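Outer membrane protein Omp121 (Bacteroides thetaiotaomicron, PDB 5FQ8) probably imports nutrients across the bacterial outer membrane as a calcium- and magnesium-binding member of the TonB-dependent receptor family. Local coordinates at residues B[59-64]-B[139-144]; B[131-136]-B[162-167]; B[767-770]-B[776-779]. One frame throughout, in Å; residues are numbered along the deposited sequence.

Interaction 1 (B[59-64]-B[139-144]); sequences DVMSSL and ANMTIL
In the plug domain of this TonB-dependent receptor, Met-141 projects from strand 138-144 of a four-stranded mixed sheet onto Val-60, Met-61 and Leu-64, in the loop that follows helix 49-54. The contact is apolar and centres on one thioether: Met-141 supplies 72 of the 149 Å² buried between the two segments. Its CG stands opposite the backbone N (chi1 164°) and the chain runs straight to SD before bending at the last torsion, which lets sulfur and methyl meet different partners. The methyl CE reaches CG1 of Val-60 tip to tip at 3.5 Å. The sulfur SD meets CD1 of Leu-64 in the same manner, at 3.6 Å. Met-61 instead slants across, its CE 3.6 Å from CE of Met-141. Ile-52 of helix 49-54 and Ile-164 of the neighbouring strand also touch Met-141, so it joins helix, loop and sheet in a buried layer. An alanine in place of Met-141 would remove SD and CE and is likely to leave Val-60, Met-61 and Leu-64 without their common apolar partner. The loop is braced from within by a backbone hydrogen bond from Leu-64 N to Met-61 O, 3.1 Å long.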
loop_
_atom_site.group_PDB
_atom_site.type_symbol
_atom_site.label_atom_id
_atom_site.label_comp_id
_atom_site.label_asym_id
_atom_site.label_seq_id
_atom_site.Cartn_x
_atom_site.Cartn_y
_atom_site.Cartn_z
ATOM N N ASP B 59 -19.876 13.698 25.082
ATOM C CA ASP B 59 -20.650 12.609 24.533
ATOM C C ASP B 59 -22.053 12.666 25.113
ATOM O O ASP B 59 -22.235 13.013 26.281
ATOM C CB ASP B 59 -19.922 11.309 24.866
ATOM C CG ASP B 59 -20.797 10.133 24.775
ATOM O OD1 ASP B 59 -21.385 9.911 23.710
ATOM O OD2 ASP B 59 -20.901 9.421 25.777
ATOM N N VAL B 60 -23.047 12.366 24.288
ATOM C CA VAL B 60 -24.420 12.444 24.756
ATOM C C VAL B 60 -24.782 11.304 25.692
ATOM O O VAL B 60 -25.703 11.459 26.494
ATOM C CB VAL B 60 -25.358 12.494 23.537
ATOM C CG1 VAL B 60 -26.443 11.468 23.617
ATOM C CG2 VAL B 60 -25.973 13.832 23.458
ATOM N N MET B 61 -24.047 10.193 25.650
ATOM C CA MET B 61 -24.442 8.959 26.310
ATOM C C MET B 61 -23.702 8.658 27.596
ATOM O O MET B 61 -24.265 8.002 28.462
ATOM C CB MET B 61 -24.240 7.787 25.364
ATOM C CG MET B 61 -25.211 7.784 24.264
ATOM S SD MET B 61 -26.790 7.514 24.977
ATOM C CE MET B 61 -27.847 8.085 23.718
ATOM N N SER B 62 -22.447 9.072 27.738
ATOM C CA SER B 62 -21.647 8.544 28.833
ATOM C C SER B 62 -22.053 9.124 30.174
ATOM O O SER B 62 -21.736 8.538 31.217
ATOM C CB SER B 62 -20.165 8.788 28.569
ATOM O OG SER B 62 -19.820 10.150 28.647
ATOM N N SER B 63 -22.754 10.255 30.165
ATOM C CA SER B 63 -23.260 10.818 31.403
ATOM C C SER B 63 -24.341 9.940 32.012
ATOM O O SER B 63 -24.480 9.895 33.237
ATOM C CB SER B 63 -23.793 12.226 31.147
ATOM O OG SER B 63 -24.818 12.205 30.175
ATOM N N LEU B 64 -25.105 9.235 31.187
ATOM C CA LEU B 64 -26.180 8.377 31.657
ATOM C C LEU B 64 -25.690 7.015 32.130
ATOM O O LEU B 64 -26.504 6.100 32.271
ATOM C CB LEU B 64 -27.220 8.199 30.555
ATOM C CG LEU B 64 -27.711 9.521 30.006
ATOM C CD1 LEU B 64 -28.531 9.323 28.771
ATOM C CD2 LEU B 64 -28.531 10.180 31.077
ATOM N N ALA B 139 -32.885 18.336 23.296
ATOM C CA ALA B 139 -33.992 18.721 24.151
ATOM C C ALA B 139 -34.439 17.541 24.989
ATOM O O ALA B 139 -34.455 17.602 26.219
ATOM C CB ALA B 139 -35.146 19.256 23.312
ATOM N N ASN B 140 -34.754 16.437 24.336
ATOM C CA ASN B 140 -35.301 15.276 25.009
ATOM C C ASN B 140 -34.683 14.011 24.435
ATOM O O ASN B 140 -34.477 13.899 23.226
ATOM C CB ASN B 140 -36.817 15.260 24.863
ATOM C CG ASN B 140 -37.415 13.947 25.227
ATOM O OD1 ASN B 140 -37.570 13.646 26.394
ATOM N ND2 ASN B 140 -37.766 13.154 24.231
ATOM N N MET B 141 -34.368 13.069 25.306
ATOM C CA MET B 141 -33.962 11.737 24.900
ATOM C C MET B 141 -34.903 10.733 25.523
ATOM O O MET B 141 -35.105 10.745 26.733
ATOM C CB MET B 141 -32.534 11.426 25.324
ATOM C CG MET B 141 -32.215 9.955 25.276
ATOM S SD MET B 141 -30.548 9.698 25.783
ATOM C CE MET B 141 -29.749 10.895 24.768
ATOM N N THR B 142 -35.445 9.849 24.708
ATOM C CA THR B 142 -36.347 8.811 25.177
ATOM C C THR B 142 -35.877 7.461 24.666
ATOM O O THR B 142 -35.730 7.265 23.457
ATOM C CB THR B 142 -37.763 9.101 24.720
ATOM O OG1 THR B 142 -38.273 10.183 25.488
ATOM C CG2 THR B 142 -38.645 7.900 24.905
ATOM N N ILE B 143 -35.648 6.539 25.595
ATOM C CA ILE B 143 -35.077 5.225 25.324
ATOM C C ILE B 143 -36.204 4.212 25.359
ATOM O O ILE B 143 -36.805 3.987 26.410
ATOM C CB ILE B 143 -33.992 4.879 26.345
ATOM C CG1 ILE B 143 -32.793 5.780 26.133
ATOM C CG2 ILE B 143 -33.600 3.455 26.228
ATOM C CD1 ILE B 143 -31.666 5.464 27.002
ATOM N N LEU B 144 -36.510 3.605 24.224
ATOM C CA LEU B 144 -37.497 2.536 24.177
ATOM C C LEU B 144 -36.774 1.221 24.427
ATOM O O LEU B 144 -35.934 0.805 23.626
ATOM C CB LEU B 144 -38.213 2.523 22.830
ATOM C CG LEU B 144 -38.797 3.866 22.431
ATOM C CD1 LEU B 144 -39.435 3.770 21.082
ATOM C CD2 LEU B 144 -39.811 4.259 23.450
#

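Interaction 2 (B[131-136]-B[162-167]); sequences NAINPD and VMITTK
The flat carbonyl group of Asp-136 receives Lys-167 at its oxygen: NZ of Lys-167 donates a hydrogen bond to Asp-136 O at 3.0 Å, tilted 22° from the plane of that carbonyl. This ties the plug-domain loop ahead of strand 138-144 to the residue just after strand 161-166. The lysine chain is extended beyond CG and passes alongside the oxygen, with CE 3.4 Å from Asp-136 O. A second flat group, the amide of Asn-134, is used differently. The backbone N of Asp-136 donates to Asn-134 OD1 at 3.0 Å from above the carbonyl plane, 65° out of it, which closes an Asx turn and helps to orient the peptide leading into Asp-136.

The carboxylate of Asp-136 is engaged elsewhere: OD1 forms a salt bridge with Arg-56, and OD2 is hydrogen-bonded to Ser-258 on barrel strand 252-264. Its OD1 lies 5.8 Å from NZ of Lys-167, so these opposite charges are not in contact, though the carboxylate would probably still favour the ammonium group electrostatically. Lys-167 also packs on Tyr-271 of strand 268-280, bringing this end of the plug against the barrel wall.

Earlier in both segments the joint is apolar. Ile-133 and Ile-164 reach toward each other tip to tip, while Val-60 touches Ile-133. With CG1 of Ile-133 placed opposite its backbone N (chi1 -179°), the ethyl branch extends toward the strand. Both branches of Ile-164 receive it: CD1 of Ile-133 lies 3.7 Å from CD1 of Ile-164 and 3.8 Å from CG2 of Ile-164.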
loop_
_atom_site.group_PDB
_atom_site.type_symbol
_atom_site.label_atom_id
_atom_site.label_comp_id
_atom_site.label_asym_id
_atom_site.label_seq_id
_atom_site.Cartn_x
_atom_site.Cartn_y
_atom_site.Cartn_z
ATOM N N ASN B 131 -21.226 9.434 19.199
ATOM C CA ASN B 131 -20.389 10.421 19.854
ATOM C C ASN B 131 -20.321 11.747 19.116
ATOM O O ASN B 131 -19.663 12.664 19.608
ATOM C CB ASN B 131 -18.984 9.883 20.000
ATOM C CG ASN B 131 -18.838 9.023 21.169
ATOM O OD1 ASN B 131 -19.804 8.475 21.653
ATOM N ND2 ASN B 131 -17.620 8.904 21.665
ATOM N N ALA B 132 -20.952 11.866 17.951
ATOM C CA ALA B 132 -20.812 13.075 17.163
ATOM C C ALA B 132 -21.858 14.100 17.518
ATOM O O ALA B 132 -21.627 15.299 17.349
ATOM C CB ALA B 132 -20.910 12.760 15.676
ATOM N N ILE B 133 -23.019 13.650 17.977
ATOM C CA ILE B 133 -24.070 14.577 18.337
ATOM C C ILE B 133 -23.571 15.468 19.455
ATOM O O ILE B 133 -22.776 15.045 20.300
ATOM C CB ILE B 133 -25.341 13.800 18.713
ATOM C CG1 ILE B 133 -26.466 14.746 19.060
ATOM C CG2 ILE B 133 -25.106 12.932 19.881
ATOM C CD1 ILE B 133 -27.762 14.057 19.094
ATOM N N ASN B 134 -23.965 16.734 19.405
ATOM C CA ASN B 134 -23.576 17.706 20.410
ATOM C C ASN B 134 -24.622 17.713 21.513
ATOM O O ASN B 134 -25.775 18.084 21.253
ATOM C CB ASN B 134 -23.456 19.081 19.786
ATOM C CG ASN B 134 -23.374 20.192 20.812
ATOM O OD1 ASN B 134 -23.050 19.982 21.980
ATOM N ND2 ASN B 134 -23.643 21.396 20.362
ATOM N N PRO B 135 -24.273 17.352 22.742
ATOM C CA PRO B 135 -25.288 17.283 23.800
ATOM C C PRO B 135 -26.029 18.577 24.032
ATOM O O PRO B 135 -27.224 18.535 24.346
ATOM C CB PRO B 135 -24.472 16.874 25.029
ATOM C CG PRO B 135 -23.068 17.233 24.702
ATOM C CD PRO B 135 -22.924 17.073 23.248
ATOM N N ASP B 136 -25.378 19.726 23.849
ATOM C CA ASP B 136 -26.063 20.999 24.043
ATOM C C ASP B 136 -27.267 21.167 23.126
ATOM O O ASP B 136 -28.108 22.024 23.391
ATOM C CB ASP B 136 -25.097 22.160 23.831
ATOM C CG ASP B 136 -24.182 22.373 25.003
ATOM O OD1 ASP B 136 -24.552 21.999 26.131
ATOM O OD2 ASP B 136 -23.086 22.926 24.798
ATOM N N VAL B 162 -32.955 4.576 20.914
ATOM C CA VAL B 162 -32.624 5.798 21.631
ATOM C C VAL B 162 -33.145 6.960 20.801
ATOM O O VAL B 162 -32.477 7.418 19.871
ATOM C CB VAL B 162 -31.124 5.942 21.882
ATOM C CG1 VAL B 162 -30.865 7.295 22.439
ATOM C CG2 VAL B 162 -30.645 4.887 22.827
ATOM N N MET B 163 -34.335 7.438 21.126
ATOM C CA MET B 163 -34.937 8.546 20.410
ATOM C C MET B 163 -34.433 9.852 20.993
ATOM O O MET B 163 -34.733 10.177 22.142
ATOM C CB MET B 163 -36.454 8.480 20.499
ATOM C CG MET B 163 -37.090 7.561 19.513
ATOM S SD MET B 163 -38.782 7.278 19.966
ATOM C CE MET B 163 -39.288 8.932 20.421
ATOM N N ILE B 164 -33.702 10.592 20.216
ATOM C CA ILE B 164 -33.250 11.915 20.620
ATOM C C ILE B 164 -34.109 12.967 19.929
ATOM O O ILE B 164 -34.608 12.750 18.824
ATOM C CB ILE B 164 -31.751 12.082 20.310
ATOM C CG1 ILE B 164 -30.944 11.186 21.237
ATOM C CG2 ILE B 164 -31.297 13.511 20.477
ATOM C CD1 ILE B 164 -29.470 11.398 21.110
ATOM N N THR B 165 -34.358 14.084 20.616
ATOM C CA THR B 165 -35.098 15.200 20.035
ATOM C C THR B 165 -34.332 16.485 20.286
ATOM O O THR B 165 -34.019 16.813 21.432
ATOM C CB THR B 165 -36.511 15.305 20.601
ATOM O OG1 THR B 165 -37.239 14.111 20.315
ATOM C CG2 THR B 165 -37.227 16.445 19.963
ATOM N N THR B 166 -34.033 17.204 19.222
ATOM C CA THR B 166 -33.164 18.365 19.284
ATOM C C THR B 166 -33.967 19.645 19.502
ATOM O O THR B 166 -35.170 19.705 19.252
ATOM C CB THR B 166 -32.349 18.439 18.000
ATOM O OG1 THR B 166 -33.217 18.222 16.885
ATOM C CG2 THR B 166 -31.312 17.356 17.984
ATOM N N LYS B 167 -33.283 20.681 19.979
ATOM C CA LYS B 167 -33.960 21.925 20.337
ATOM C C LYS B 167 -34.427 22.680 19.100
ATOM O O LYS B 167 -33.803 22.620 18.043
ATOM C CB LYS B 167 -33.032 22.817 21.158
ATOM C CG LYS B 167 -32.712 22.295 22.541
ATOM C CD LYS B 167 -31.508 22.993 23.121
ATOM C CE LYS B 167 -31.271 22.611 24.561
ATOM N NZ LYS B 167 -30.116 23.328 25.160
#

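Interaction 3 (B[767-770]-B[776-779]); sequences QVAE and RIVV
Glu-770 lays the aliphatic part of its side chain across Val-778, with CG of Glu-770 3.7 Å from CG2 of Val-778. Farther out, OE1 of Glu-770 lies 3.7 Å from CG1 of Val-778, so both valine methyls take part. The glutamate can span them because its CG is opposite the backbone N (chi1 -175°) and the chain stays extended to the carboxylate.

Alongside this overlap the backbones are joined directly. Val-778 N donates to Glu-770 O at 2.8 Å, with a nearly linear N-H...O angle of 176°, although the donor is tilted 34° from the carbonyl plane. The bond closes a loop between the end of the run following strand 763-766 and strand 777-778, the outer strand of a small three-stranded mixed sheet. Next to it, CB of Ala-769 packs on CD1 of Ile-777 at 3.3 Å, extending the apolar seam past the hydrogen bond.

The surroundings place the loop within the long connection between barrel strands 716-731 and 802-812. Strand 777-778 runs parallel to 859-865, which belongs to a different inter-strand connection of the barrel. Lys-862 on that strand forms a salt bridge with Glu-770 OE2, and Arg-776 is bridged through NE to Asp-772 inside the loop.

Chemically, Glu-770 thus works through three parts: methylenes that cover Val-778, a main-chain oxygen that takes the Val-778 N-H, and a carboxylate, probably held as an anion, whose OE2 pairs with Lys-862 and so links the loop to the neighbouring connection.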
loop_
_atom_site.group_PDB
_atom_site.type_symbol
_atom_site.label_atom_id
_atom_site.label_comp_id
_atom_site.label_asym_id
_atom_site.label_seq_id
_atom_site.Cartn_x
_atom_site.Cartn_y
_atom_site.Cartn_z
ATOM N N GLN B 767 -7.178 -22.096 32.091
ATOM C CA GLN B 767 -6.431 -23.218 32.648
ATOM C C GLN B 767 -6.401 -23.134 34.170
ATOM O O GLN B 767 -5.988 -22.124 34.741
ATOM C CB GLN B 767 -5.013 -23.301 32.075
ATOM C CG GLN B 767 -4.088 -22.151 32.346
ATOM C CD GLN B 767 -2.643 -22.574 32.471
ATOM O OE1 GLN B 767 -2.304 -23.709 32.203
ATOM N NE2 GLN B 767 -1.791 -21.663 32.891
ATOM N N VAL B 768 -6.867 -24.198 34.813
ATOM C CA VAL B 768 -6.825 -24.365 36.251
ATOM C C VAL B 768 -5.872 -25.506 36.549
ATOM O O VAL B 768 -5.518 -26.283 35.666
ATOM C CB VAL B 768 -8.225 -24.642 36.832
ATOM C CG1 VAL B 768 -8.694 -25.996 36.398
ATOM C CG2 VAL B 768 -8.245 -24.496 38.362
ATOM N N ALA B 769 -5.437 -25.594 37.800
ATOM C CA ALA B 769 -4.519 -26.661 38.146
ATOM C C ALA B 769 -5.265 -27.942 38.475
ATOM O O ALA B 769 -6.454 -27.939 38.786
ATOM C CB ALA B 769 -3.630 -26.265 39.311
ATOM N N GLU B 770 -4.547 -29.053 38.367
ATOM C CA GLU B 770 -5.117 -30.358 38.661
ATOM C C GLU B 770 -5.296 -30.538 40.166
ATOM O O GLU B 770 -4.512 -30.035 40.975
ATOM C CB GLU B 770 -4.215 -31.453 38.094
ATOM C CG GLU B 770 -4.763 -32.861 38.234
ATOM C CD GLU B 770 -3.808 -33.937 37.778
ATOM O OE1 GLU B 770 -2.607 -33.667 37.629
ATOM O OE2 GLU B 770 -4.272 -35.068 37.568
ATOM N N ARG B 776 -7.000 -31.529 46.916
ATOM C CA ARG B 776 -5.667 -30.970 47.049
ATOM C C ARG B 776 -5.034 -30.707 45.686
ATOM O O ARG B 776 -5.351 -31.352 44.685
ATOM C CB ARG B 776 -4.809 -31.903 47.899
ATOM C CG ARG B 776 -5.332 -32.053 49.339
ATOM C CD ARG B 776 -4.659 -33.197 50.113
ATOM N NE ARG B 776 -5.102 -34.502 49.640
ATOM C CZ ARG B 776 -4.518 -35.655 49.956
ATOM N NH1 ARG B 776 -3.459 -35.667 50.750
ATOM N NH2 ARG B 776 -4.994 -36.798 49.474
ATOM N N ILE B 777 -4.138 -29.731 45.660
ATOM C CA ILE B 777 -3.566 -29.223 44.421
ATOM C C ILE B 777 -2.404 -30.110 44.011
ATOM O O ILE B 777 -1.511 -30.395 44.814
ATOM C CB ILE B 777 -3.120 -27.764 44.600
ATOM C CG1 ILE B 777 -2.568 -27.208 43.307
ATOM C CG2 ILE B 777 -2.074 -27.640 45.637
ATOM C CD1 ILE B 777 -3.555 -26.389 42.619
ATOM N N VAL B 778 -2.414 -30.562 42.769
ATOM C CA VAL B 778 -1.319 -31.386 42.291
ATOM C C VAL B 778 -0.188 -30.478 41.859
ATOM O O VAL B 778 -0.403 -29.501 41.145
ATOM C CB VAL B 778 -1.767 -32.290 41.138
ATOM C CG1 VAL B 778 -0.647 -33.203 40.755
ATOM C CG2 VAL B 778 -2.987 -33.075 41.524
ATOM N N VAL B 779 1.020 -30.796 42.282
ATOM C CA VAL B 779 2.192 -30.067 41.847
ATOM C C VAL B 779 3.243 -31.051 41.356
ATOM O O VAL B 779 3.142 -32.257 41.554
ATOM C CB VAL B 779 2.765 -29.180 42.957
ATOM C CG1 VAL B 779 1.794 -28.081 43.286
ATOM C CG2 VAL B 779 3.023 -30.021 44.149
#

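How the interactions relate
Interactions 1 and 2 are parts of one plug-domain assembly, their centres 7 Å apart. Their segments alternate along the chain, and strands 138-144 and 161-166 are antiparallel neighbours in the same sheet. Probable backbone hydrogen bonds join them: Thr-165 pairs with both Ala-139 and Asn-140, a classic beta bulge. Val-60 and Ile-133 both touch Ile-164, so loops 59-64 and 131-136 meet on one residue of the sheet. Interaction 3 comes much later in the sequence, on the opposite side of the chain's centre. Its centre lies about 48 and 53 Å from those of interactions 1 and 2. The first two thus lie in the plug, whereas the third lies in a peripheral connection between barrel strands.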